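Local coordinates for MNMC2 (Aquifex aeolicus, PDB 3VYW), which transfers a methyl group from S-adenosylmethionine to the modified wobble uridine of tRNA, working without the oxidase domain to which such methyltransferases are usually fused, at residues R32-F37 with E291-L296; K56-K61 with E139-P144; Y63-H68 with P197-E202. All blocks are in the same frame, centred on the assembly; numbering follows the deposited sequence.

Contact 1. Residues R32-F37 with E291-L296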
loop_
_atom_site.group_PDB
_atom_site.type_symbol
_atom_site.label_atom_id
_atom_site.label_comp_id
_atom_site.label_asym_id
_atom_site.label_seq_id
_atom_site.Cartn_x
_atom_site.Cartn_y
_atom_site.Cartn_z
ATOM N N ARG A 32 -2.300 7.915 -24.366
ATOM C CA ARG A 32 -1.082 7.195 -24.426
ATOM C C ARG A 32 -0.569 6.812 -23.062
ATOM O O ARG A 32 -0.207 5.696 -22.854
ATOM C CB ARG A 32 -0.076 8.061 -25.111
ATOM C CG ARG A 32 1.237 7.396 -25.335
ATOM C CD ARG A 32 2.175 8.335 -26.020
ATOM N NE ARG A 32 2.708 9.310 -25.097
ATOM C CZ ARG A 32 2.889 10.581 -25.384
ATOM N NH1 ARG A 32 2.564 11.039 -26.568
ATOM N NH2 ARG A 32 3.387 11.382 -24.486
ATOM N N GLU A 33 -0.542 7.737 -22.133
ATOM C CA GLU A 33 -0.209 7.429 -20.770
ATOM C C GLU A 33 -1.205 6.517 -20.059
ATOM O O GLU A 33 -0.830 5.681 -19.304
ATOM C CB GLU A 33 0.083 8.688 -19.974
ATOM C CG GLU A 33 1.138 9.563 -20.579
ATOM C CD GLU A 33 2.402 8.831 -20.959
ATOM O OE1 GLU A 33 2.853 7.966 -20.229
ATOM O OE2 GLU A 33 2.957 9.130 -22.001
ATOM N N PHE A 34 -2.481 6.683 -20.305
ATOM C CA PHE A 34 -3.466 5.850 -19.679
ATOM C C PHE A 34 -3.258 4.424 -20.103
ATOM O O PHE A 34 -3.331 3.541 -19.324
ATOM C CB PHE A 34 -4.858 6.338 -20.057
ATOM C CG PHE A 34 -5.972 5.659 -19.351
ATOM C CD1 PHE A 34 -5.955 5.499 -18.001
ATOM C CD2 PHE A 34 -7.066 5.214 -20.050
ATOM C CE1 PHE A 34 -6.996 4.901 -17.351
ATOM C CE2 PHE A 34 -8.108 4.624 -19.406
ATOM C CZ PHE A 34 -8.076 4.456 -18.054
ATOM N N LEU A 35 -2.993 4.214 -21.364
ATOM C CA LEU A 35 -2.728 2.896 -21.851
ATOM C C LEU A 35 -1.491 2.296 -21.252
ATOM O O LEU A 35 -1.458 1.160 -20.909
ATOM C CB LEU A 35 -2.565 2.947 -23.343
ATOM C CG LEU A 35 -3.807 3.243 -24.124
ATOM C CD1 LEU A 35 -3.542 3.141 -25.589
ATOM C CD2 LEU A 35 -4.913 2.315 -23.722
ATOM N N ARG A 36 -0.444 3.070 -21.160
ATOM C CA ARG A 36 0.743 2.623 -20.487
ATOM C C ARG A 36 0.685 2.379 -18.967
ATOM O O ARG A 36 1.272 1.466 -18.496
ATOM C CB ARG A 36 1.950 3.427 -20.942
ATOM C CG ARG A 36 2.688 4.131 -19.866
ATOM C CD ARG A 36 4.081 4.449 -20.263
ATOM N NE ARG A 36 4.130 5.534 -21.193
ATOM C CZ ARG A 36 5.007 5.610 -22.156
ATOM N NH1 ARG A 36 5.900 4.675 -22.313
ATOM N NH2 ARG A 36 4.972 6.611 -22.963
ATOM N N PHE A 37 -0.012 3.205 -18.214
ATOM C CA PHE A 37 -0.034 3.074 -16.768
ATOM C C PHE A 37 -1.129 2.265 -16.136
ATOM O O PHE A 37 -1.019 1.913 -15.024
ATOM C CB PHE A 37 -0.061 4.435 -16.117
ATOM C CG PHE A 37 1.158 5.220 -16.337
ATOM C CD1 PHE A 37 1.090 6.548 -16.525
ATOM C CD2 PHE A 37 2.357 4.622 -16.374
ATOM C CE1 PHE A 37 2.211 7.273 -16.753
ATOM C CE2 PHE A 37 3.491 5.339 -16.591
ATOM C CZ PHE A 37 3.417 6.667 -16.779
ATOM N N GLU A 291 -14.292 5.125 -9.163
ATOM C CA GLU A 291 -13.657 4.023 -9.823
ATOM C C GLU A 291 -12.195 4.256 -9.935
ATOM O O GLU A 291 -11.760 5.332 -10.167
ATOM C CB GLU A 291 -14.216 3.846 -11.213
ATOM C CG GLU A 291 -15.641 3.398 -11.274
ATOM C CD GLU A 291 -15.844 2.372 -12.343
ATOM O OE1 GLU A 291 -15.412 1.241 -12.139
ATOM O OE2 GLU A 291 -16.404 2.684 -13.396
ATOM N N PRO A 292 -11.445 3.204 -9.803
ATOM C CA PRO A 292 -10.006 3.290 -9.793
ATOM C C PRO A 292 -9.484 3.817 -11.086
ATOM O O PRO A 292 -8.581 4.567 -11.062
ATOM C CB PRO A 292 -9.603 1.855 -9.617
ATOM C CG PRO A 292 -10.667 1.322 -8.756
ATOM C CD PRO A 292 -11.921 2.054 -9.048
ATOM N N LEU A 293 -10.053 3.436 -12.197
ATOM C CA LEU A 293 -9.546 3.905 -13.451
ATOM C C LEU A 293 -9.692 5.370 -13.561
ATOM O O LEU A 293 -8.893 6.019 -14.154
ATOM C CB LEU A 293 -10.206 3.217 -14.602
ATOM C CG LEU A 293 -9.618 1.841 -14.782
ATOM C CD1 LEU A 293 -10.426 1.101 -15.795
ATOM C CD2 LEU A 293 -8.177 1.935 -15.184
ATOM N N GLU A 294 -10.771 5.853 -12.998
ATOM C CA GLU A 294 -11.150 7.238 -12.984
ATOM C C GLU A 294 -10.211 8.107 -12.209
ATOM O O GLU A 294 -9.958 9.201 -12.562
ATOM C CB GLU A 294 -12.548 7.354 -12.403
ATOM C CG GLU A 294 -13.642 7.374 -13.440
ATOM C CD GLU A 294 -15.007 7.139 -12.866
ATOM O OE1 GLU A 294 -15.173 7.282 -11.671
ATOM O OE2 GLU A 294 -15.911 6.812 -13.610
ATOM N N ILE A 295 -9.751 7.591 -11.094
ATOM C CA ILE A 295 -8.847 8.275 -10.228
ATOM C C ILE A 295 -7.566 8.472 -10.944
ATOM O O ILE A 295 -6.953 9.477 -10.843
ATOM C CB ILE A 295 -8.612 7.468 -8.962
ATOM C CG1 ILE A 295 -9.846 7.536 -8.090
ATOM C CG2 ILE A 295 -7.423 7.997 -8.217
ATOM C CD1 ILE A 295 -9.911 6.542 -6.987
ATOM N N LEU A 296 -7.163 7.471 -11.678
ATOM C CA LEU A 296 -6.028 7.567 -12.529
ATOM C C LEU A 296 -6.204 8.573 -13.633
ATOM O O LEU A 296 -5.315 9.310 -13.905
ATOM C CB LEU A 296 -5.688 6.193 -13.102
ATOM C CG LEU A 296 -4.532 6.062 -14.093
ATOM C CD1 LEU A 296 -3.231 6.522 -13.509
ATOM C CD2 LEU A 296 -4.363 4.663 -14.573
#
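Helix 24-37 near the N-terminus packs against the start of the C-terminal helix 292-303, with the ring of F34 lodged against L293 and L296. The short axes run 11.4 Å apart at 132°, and side chains bridge most of that gap. At chi1 -173° the F34 ring points away from its own N and reaches across to the other helix. One methyl, CD2 of L296, meets the ring at its edge, near the ring plane, 3.8 Å from F34 CE1. CD2 of L293 comes in obliquely, 3.8 Å from F34 CZ, its side chain roughly perpendicular to the phenylalanine. F37, a turn later, touches L296 through its backbone, while its ring meets that of Y198. E33 draws R32 and R36 into a salt-bridge network: R36 NE lies 2.9 Å from E33 OE1 on the syn side, and R32 NE lies 3.1 Å from E33 OE2 on the anti side, so both carboxylate oxygens are held. This network lies within helix 24-37 and does not cross to L293 or L296. The side chains that meet across the segments are all apolar, with the F37 backbone beside them, and the joint probably rests on close fit and exclusion of water.

Contact 2. Residues K56-K61 with E139-P144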
loop_
_atom_site.group_PDB
_atom_site.type_symbol
_atom_site.label_atom_id
_atom_site.label_comp_id
_atom_site.label_asym_id
_atom_site.label_seq_id
_atom_site.Cartn_x
_atom_site.Cartn_y
_atom_site.Cartn_z
ATOM N N LYS A 56 7.781 -17.660 -1.931
ATOM C CA LYS A 56 6.953 -17.600 -3.084
ATOM C C LYS A 56 6.011 -16.452 -2.920
ATOM O O LYS A 56 5.762 -15.990 -1.848
ATOM C CB LYS A 56 6.142 -18.866 -3.241
ATOM C CG LYS A 56 6.924 -20.125 -3.492
ATOM C CD LYS A 56 7.547 -20.138 -4.862
ATOM C CE LYS A 56 8.129 -21.477 -5.201
ATOM N NZ LYS A 56 7.044 -22.448 -5.396
ATOM N N THR A 57 5.482 -16.025 -4.037
ATOM C CA THR A 57 4.563 -14.936 -4.147
ATOM C C THR A 57 3.621 -15.327 -5.258
ATOM O O THR A 57 3.822 -16.306 -5.910
ATOM C CB THR A 57 5.304 -13.658 -4.507
ATOM O OG1 THR A 57 4.474 -12.549 -4.280
ATOM C CG2 THR A 57 5.687 -13.668 -5.906
ATOM N N LEU A 58 2.597 -14.543 -5.478
ATOM C CA LEU A 58 1.746 -14.766 -6.593
ATOM C C LEU A 58 1.788 -13.535 -7.427
ATOM O O LEU A 58 2.069 -12.479 -6.945
ATOM C CB LEU A 58 0.326 -14.986 -6.142
ATOM C CG LEU A 58 0.103 -16.048 -5.102
ATOM C CD1 LEU A 58 -1.306 -15.961 -4.590
ATOM C CD2 LEU A 58 0.363 -17.395 -5.694
ATOM N N ILE A 59 1.473 -13.689 -8.694
ATOM C CA ILE A 59 1.268 -12.564 -9.557
ATOM C C ILE A 59 -0.203 -12.368 -9.658
ATOM O O ILE A 59 -0.905 -13.304 -9.871
ATOM C CB ILE A 59 1.756 -12.808 -10.972
ATOM C CG1 ILE A 59 3.184 -13.300 -10.982
ATOM C CG2 ILE A 59 1.657 -11.542 -11.771
ATOM C CD1 ILE A 59 4.192 -12.235 -10.697
ATOM N N HIS A 60 -0.665 -11.145 -9.503
ATOM C CA HIS A 60 -2.054 -10.852 -9.695
ATOM C C HIS A 60 -2.260 -10.379 -11.101
ATOM O O HIS A 60 -1.688 -9.394 -11.527
ATOM C CB HIS A 60 -2.518 -9.829 -8.682
ATOM C CG HIS A 60 -3.997 -9.781 -8.493
ATOM N ND1 HIS A 60 -4.829 -9.521 -9.474
ATOM C CD2 HIS A 60 -4.768 -9.953 -7.387
ATOM C CE1 HIS A 60 -6.061 -9.531 -9.031
ATOM N NE2 HIS A 60 -6.027 -9.800 -7.758
ATOM N N LYS A 61 -3.057 -11.126 -11.845
ATOM C CA LYS A 61 -3.330 -10.904 -13.245
ATOM C C LYS A 61 -4.052 -9.626 -13.595
ATOM O O LYS A 61 -3.803 -9.065 -14.609
ATOM C CB LYS A 61 -4.073 -12.098 -13.811
ATOM C CG LYS A 61 -3.180 -13.216 -14.267
ATOM C CD LYS A 61 -3.751 -14.566 -13.918
ATOM C CE LYS A 61 -4.548 -15.171 -15.059
ATOM N NZ LYS A 61 -4.801 -16.609 -14.806
ATOM N N GLU A 139 -6.167 -20.183 -0.753
ATOM C CA GLU A 139 -4.938 -20.928 -0.754
ATOM C C GLU A 139 -3.785 -19.969 -0.741
ATOM O O GLU A 139 -3.729 -19.092 -1.538
ATOM C CB GLU A 139 -4.834 -21.814 -1.980
ATOM C CG GLU A 139 -5.870 -22.897 -2.051
ATOM C CD GLU A 139 -5.614 -23.881 -3.170
ATOM O OE1 GLU A 139 -6.536 -24.624 -3.521
ATOM O OE2 GLU A 139 -4.497 -23.921 -3.700
ATOM N N PHE A 140 -2.865 -20.147 0.175
ATOM C CA PHE A 140 -1.729 -19.274 0.271
ATOM C C PHE A 140 -0.475 -20.071 0.157
ATOM O O PHE A 140 -0.381 -21.116 0.689
ATOM C CB PHE A 140 -1.705 -18.541 1.599
ATOM C CG PHE A 140 -2.948 -17.789 1.906
ATOM C CD1 PHE A 140 -4.021 -18.420 2.446
ATOM C CD2 PHE A 140 -3.029 -16.457 1.672
ATOM C CE1 PHE A 140 -5.151 -17.743 2.747
ATOM C CE2 PHE A 140 -4.162 -15.769 1.965
ATOM C CZ PHE A 140 -5.228 -16.416 2.502
ATOM N N PRO A 141 0.506 -19.540 -0.537
ATOM C CA PRO A 141 1.843 -20.084 -0.511
ATOM C C PRO A 141 2.358 -19.869 0.861
ATOM O O PRO A 141 2.174 -18.828 1.404
ATOM C CB PRO A 141 2.589 -19.182 -1.459
ATOM C CG PRO A 141 1.573 -18.680 -2.366
ATOM C CD PRO A 141 0.375 -18.485 -1.532
ATOM N N ILE A 142 2.991 -20.865 1.436
ATOM C CA ILE A 142 3.423 -20.751 2.803
ATOM C C ILE A 142 4.854 -20.367 2.834
ATOM O O ILE A 142 5.638 -20.802 2.037
ATOM C CB ILE A 142 3.239 -22.037 3.589
ATOM C CG1 ILE A 142 1.838 -22.546 3.427
ATOM C CG2 ILE A 142 3.474 -21.791 5.045
ATOM C CD1 ILE A 142 0.852 -21.827 4.293
ATOM N N LEU A 143 5.166 -19.515 3.776
ATOM C CA LEU A 143 6.502 -19.052 3.944
ATOM C C LEU A 143 7.396 -20.187 4.362
ATOM O O LEU A 143 7.005 -21.062 5.071
ATOM C CB LEU A 143 6.538 -17.892 4.935
ATOM C CG LEU A 143 6.062 -16.518 4.467
ATOM C CD1 LEU A 143 5.981 -15.556 5.611
ATOM C CD2 LEU A 143 6.936 -15.930 3.410
ATOM N N PRO A 144 8.605 -20.169 3.859
ATOM C CA PRO A 144 9.638 -21.133 4.203
ATOM C C PRO A 144 10.181 -20.880 5.578
ATOM O O PRO A 144 10.014 -19.803 6.069
ATOM C CB PRO A 144 10.711 -20.844 3.187
ATOM C CG PRO A 144 10.508 -19.440 2.835
ATOM C CD PRO A 144 9.046 -19.248 2.819
#
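CB and CG of P141 meet two side chains of strand 56-60, K56 at one carbon and L58 at the next. CB of P141 lies 4.0 Å from K56 CB, and CG of P141 lies 3.8 Å from L58 CD2, with the leucine CG slightly farther off. The leucine and proline side chains run at a slant to each other, and the CD2 branch makes the closest approach. L58 points toward the proline from the strand, and chi1 of -53°, with CG beside the backbone N, sets CD2 against P141 CG; around the leucine lie I48, L107 and L137. K56 starts out the same way, and its CB packs on P141 because it too points there, but beyond CB the chain bends at chi2 (-70°) and again at chi4 and leads NZ away. Strand 56-60 is the middle member of a three-stranded antiparallel sheet, between 46-50 and 65-66, and the partner is the irregular loop that joins strand 126-133 of the large sheet to helix 148-157. Strand alternation puts K56 and L58 on the side facing this loop, whereas T57 points the other way and its OG1 bonds to H68 N. Likewise, I142 turns its side chain from the strand onto H151, E152 and L155 of helix 148-157. Y109, a residue that binds S-adenosylmethionine, ties both segments together: its side chain touches P141 and its hydroxyl is hydrogen-bonded to K56 O. The bound cofactor lies about 9 Å from the side chain of P141.

Contact 3. Residues Y63-H68 with P197-E202. With SAM (S-adenosylmethionine), chain E.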
loop_
_atom_site.group_PDB
_atom_site.type_symbol
_atom_site.label_atom_id
_atom_site.label_comp_id
_atom_site.label_asym_id
_atom_site.label_seq_id
_atom_site.Cartn_x
_atom_site.Cartn_y
_atom_site.Cartn_z
ATOM N N TYR A 63 -3.933 -6.732 -11.671
ATOM C CA TYR A 63 -3.021 -5.662 -11.409
ATOM C C TYR A 63 -1.735 -5.780 -12.162
ATOM O O TYR A 63 -1.031 -4.831 -12.341
ATOM C CB TYR A 63 -2.739 -5.634 -9.949
ATOM C CG TYR A 63 -3.941 -5.311 -9.169
ATOM C CD1 TYR A 63 -4.664 -6.286 -8.545
ATOM C CD2 TYR A 63 -4.355 -4.023 -9.052
ATOM C CE1 TYR A 63 -5.770 -5.979 -7.826
ATOM C CE2 TYR A 63 -5.452 -3.718 -8.342
ATOM C CZ TYR A 63 -6.140 -4.696 -7.725
ATOM O OH TYR A 63 -7.225 -4.358 -7.025
ATOM N N GLY A 64 -1.458 -6.974 -12.617
ATOM C CA GLY A 64 -0.234 -7.280 -13.289
ATOM C C GLY A 64 1.008 -7.143 -12.469
ATOM O O GLY A 64 2.011 -6.722 -12.961
ATOM N N GLU A 65 0.903 -7.527 -11.215
ATOM C CA GLU A 65 1.959 -7.386 -10.273
ATOM C C GLU A 65 2.075 -8.518 -9.310
ATOM O O GLU A 65 1.124 -9.148 -9.000
ATOM C CB GLU A 65 1.745 -6.120 -9.494
ATOM C CG GLU A 65 1.591 -4.934 -10.382
ATOM C CD GLU A 65 2.045 -3.684 -9.732
ATOM O OE1 GLU A 65 1.890 -3.598 -8.530
ATOM O OE2 GLU A 65 2.555 -2.805 -10.428
ATOM N N PRO A 66 3.267 -8.741 -8.819
ATOM C CA PRO A 66 3.496 -9.631 -7.702
ATOM C C PRO A 66 3.017 -9.057 -6.391
ATOM O O PRO A 66 3.024 -7.888 -6.189
ATOM C CB PRO A 66 4.994 -9.795 -7.705
ATOM C CG PRO A 66 5.493 -8.589 -8.320
ATOM C CD PRO A 66 4.504 -8.143 -9.306
ATOM N N TYR A 67 2.570 -9.910 -5.512
ATOM C CA TYR A 67 2.160 -9.495 -4.196
ATOM C C TYR A 67 3.371 -8.952 -3.487
ATOM O O TYR A 67 3.298 -8.047 -2.687
ATOM C CB TYR A 67 1.583 -10.667 -3.469
ATOM C CG TYR A 67 0.165 -10.906 -3.783
ATOM C CD1 TYR A 67 -0.242 -11.196 -5.051
ATOM C CD2 TYR A 67 -0.768 -10.838 -2.811
ATOM C CE1 TYR A 67 -1.554 -11.413 -5.334
ATOM C CE2 TYR A 67 -2.066 -11.054 -3.079
ATOM C CZ TYR A 67 -2.456 -11.336 -4.337
ATOM O OH TYR A 67 -3.765 -11.539 -4.553
ATOM N N HIS A 68 4.500 -9.532 -3.832
ATOM C CA HIS A 68 5.762 -9.116 -3.346
ATOM C C HIS A 68 6.806 -9.125 -4.392
ATOM O O HIS A 68 6.667 -9.791 -5.383
ATOM C CB HIS A 68 6.173 -9.982 -2.209
ATOM C CG HIS A 68 5.584 -9.563 -0.924
ATOM N ND1 HIS A 68 4.470 -10.096 -0.449
ATOM C CD2 HIS A 68 5.979 -8.603 -0.029
ATOM C CE1 HIS A 68 4.167 -9.510 0.701
ATOM N NE2 HIS A 68 5.094 -8.591 0.957
ATOM N N PRO A 197 0.696 2.398 -7.285
ATOM C CA PRO A 197 -0.310 3.439 -7.290
ATOM C C PRO A 197 -1.046 3.653 -8.589
ATOM O O PRO A 197 -2.183 3.958 -8.555
ATOM C CB PRO A 197 0.484 4.667 -6.887
ATOM C CG PRO A 197 1.548 4.136 -6.037
ATOM C CD PRO A 197 1.709 2.679 -6.280
ATOM N N TYR A 198 -0.377 3.543 -9.709
ATOM C CA TYR A 198 -1.044 3.615 -10.975
ATOM C C TYR A 198 -1.991 2.459 -11.139
ATOM O O TYR A 198 -3.064 2.600 -11.646
ATOM C CB TYR A 198 -0.044 3.665 -12.099
ATOM C CG TYR A 198 0.765 4.912 -12.136
ATOM C CD1 TYR A 198 1.955 4.948 -12.789
ATOM C CD2 TYR A 198 0.356 6.041 -11.509
ATOM C CE1 TYR A 198 2.712 6.079 -12.829
ATOM C CE2 TYR A 198 1.106 7.179 -11.554
ATOM C CZ TYR A 198 2.284 7.180 -12.221
ATOM O OH TYR A 198 3.059 8.278 -12.263
ATOM N N LYS A 199 -1.533 1.306 -10.723
ATOM C CA LYS A 199 -2.293 0.090 -10.712
ATOM C C LYS A 199 -3.470 0.016 -9.776
ATOM O O LYS A 199 -4.460 -0.555 -10.114
ATOM C CB LYS A 199 -1.381 -1.067 -10.421
ATOM C CG LYS A 199 -0.858 -1.731 -11.639
ATOM C CD LYS A 199 -1.022 -0.811 -12.793
ATOM C CE LYS A 199 0.218 -0.775 -13.624
ATOM N NZ LYS A 199 0.268 -1.970 -14.467
ATOM N N ASN A 200 -3.314 0.564 -8.582
ATOM C CA ASN A 200 -4.243 0.430 -7.485
ATOM C C ASN A 200 -4.536 1.775 -6.877
ATOM O O ASN A 200 -4.285 2.001 -5.754
ATOM C CB ASN A 200 -3.535 -0.421 -6.458
ATOM C CG ASN A 200 -4.440 -1.254 -5.610
ATOM O OD1 ASN A 200 -3.987 -2.103 -4.922
ATOM N ND2 ASN A 200 -5.677 -1.008 -5.651
ATOM N N PRO A 201 -5.107 2.665 -7.635
ATOM C CA PRO A 201 -5.197 4.063 -7.266
ATOM C C PRO A 201 -5.996 4.443 -6.020
ATOM O O PRO A 201 -5.630 5.404 -5.397
ATOM C CB PRO A 201 -5.727 4.722 -8.526
ATOM C CG PRO A 201 -5.979 3.658 -9.472
ATOM C CD PRO A 201 -5.211 2.492 -9.072
ATOM N N GLU A 202 -7.034 3.702 -5.667
ATOM C CA GLU A 202 -7.939 4.066 -4.582
ATOM C C GLU A 202 -7.219 4.129 -3.297
ATOM O O GLU A 202 -7.636 4.797 -2.430
ATOM C CB GLU A 202 -9.084 3.084 -4.394
ATOM C CG GLU A 202 -9.477 2.283 -5.585
ATOM C CD GLU A 202 -8.566 1.130 -5.862
ATOM O OE1 GLU A 202 -7.577 1.345 -6.483
ATOM O OE2 GLU A 202 -8.872 0.014 -5.531
HETATM N N SAM E . 0.453 -7.267 2.117
HETATM C CA SAM E . 0.385 -8.480 1.394
HETATM C C SAM E . 1.386 -9.349 2.049
HETATM O O SAM E . 1.478 -10.531 1.827
HETATM O OXT SAM E . 2.102 -8.855 2.869
HETATM C CB SAM E . 0.580 -8.090 -0.054
HETATM C CG SAM E . -0.759 -7.530 -0.549
HETATM S SD SAM E . -0.839 -6.996 -2.100
HETATM C CE SAM E . 0.435 -6.020 -2.378
HETATM C "C5'" SAM E . -2.184 -6.058 -2.347
HETATM C "C4'" SAM E . -3.462 -6.477 -1.608
HETATM O "O4'" SAM E . -4.334 -5.368 -1.507
HETATM C "C3'" SAM E . -4.277 -7.539 -2.315
HETATM O "O3'" SAM E . -4.764 -8.470 -1.374
HETATM C "C2'" SAM E . -5.450 -6.788 -2.880
HETATM O "O2'" SAM E . -6.572 -7.622 -2.972
HETATM C "C1'" SAM E . -5.655 -5.722 -1.857
HETATM N N9 SAM E . -6.468 -4.572 -2.310
HETATM C C8 SAM E . -6.355 -3.887 -3.423
HETATM N N7 SAM E . -7.237 -2.909 -3.495
HETATM C C5 SAM E . -7.951 -2.950 -2.410
HETATM C C6 SAM E . -9.060 -2.191 -1.851
HETATM N N6 SAM E . -9.606 -1.167 -2.483
HETATM N N1 SAM E . -9.519 -2.553 -0.688
HETATM C C2 SAM E . -9.006 -3.548 -0.027
HETATM N N3 SAM E . -8.026 -4.271 -0.476
HETATM C C4 SAM E . -7.453 -4.041 -1.639
#
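Two torsions bring Y63 and N200 together: chi1 of -65° sets the tyrosine CG anti to its own carbonyl carbon, and chi1 of -150° carries the asparagine amide into the cofactor pocket. The amide lies oblique to the phenol ring, with N200 CG 3.8 Å from Y63 CE2, while the carbonyl oxygen of K199 sits at the ring edge, in its plane, 3.6 Å from Y63 CD2. F195 stacks on the same ring and H60 meets it edge-to-face, so the phenol is held from several directions. K199, its chain bent at chi2, chi3 and chi4, brings CG within 3.2 Å of Y63 O, with E65 OE2 next to it; G64 and E65 form a G1 beta bulge opposite H60. K199 NZ stays 4.7 Å from E65 OE2, too far for a salt bridge, though the opposite charges probably attract; the other oxygen, OE1, accepts from S196 N.

N200 is gripped at both ends of its amide. OD1 accepts from F195 N, which fixes the flip and turns ND2 toward two acceptors. N200 ND2 lies 3.1 Å from E202 OE1, on the syn side. The bond from N200 ND2 to SAM N7 of the adenine, 3.3 Å long, is nearly straight at 164°. E202 probably helps to hold N200 in place, and its OE2 also receives a weak bond from the adenine N6. At the sulfonium centre, Y67 O lies 3.5 Å from the methyl carbon SAM CE. These groups form part of the S-adenosylmethionine site of a Rossmann-like methyltransferase, which also includes E133, D174 and L107, the adenine read from the loop after strand 187-192.

In the fold
Contact 3 lies between the other two, its centre 12 Å from that of contact 1 and 15 Å from that of contact 2; contacts 1 and 2 have centres 27 Å apart and do not touch. Contacts 2 and 3 share the small antiparallel sheet: strands 56-60 and 65-66 are neighbours in it, with L58 O and Y67 N 3.0 Å apart in a probable hydrogen bond. Contacts 1 and 3 meet where P292 packs on P201 and E202 and where F37 meets Y198 and K199. Along the chain, segment 32-37 comes first and 291-296 last, enclosing the others, whose segments alternate. The small sheet and helices 24-37 and 292-303 thus flank the cofactor-binding loop from separate directions.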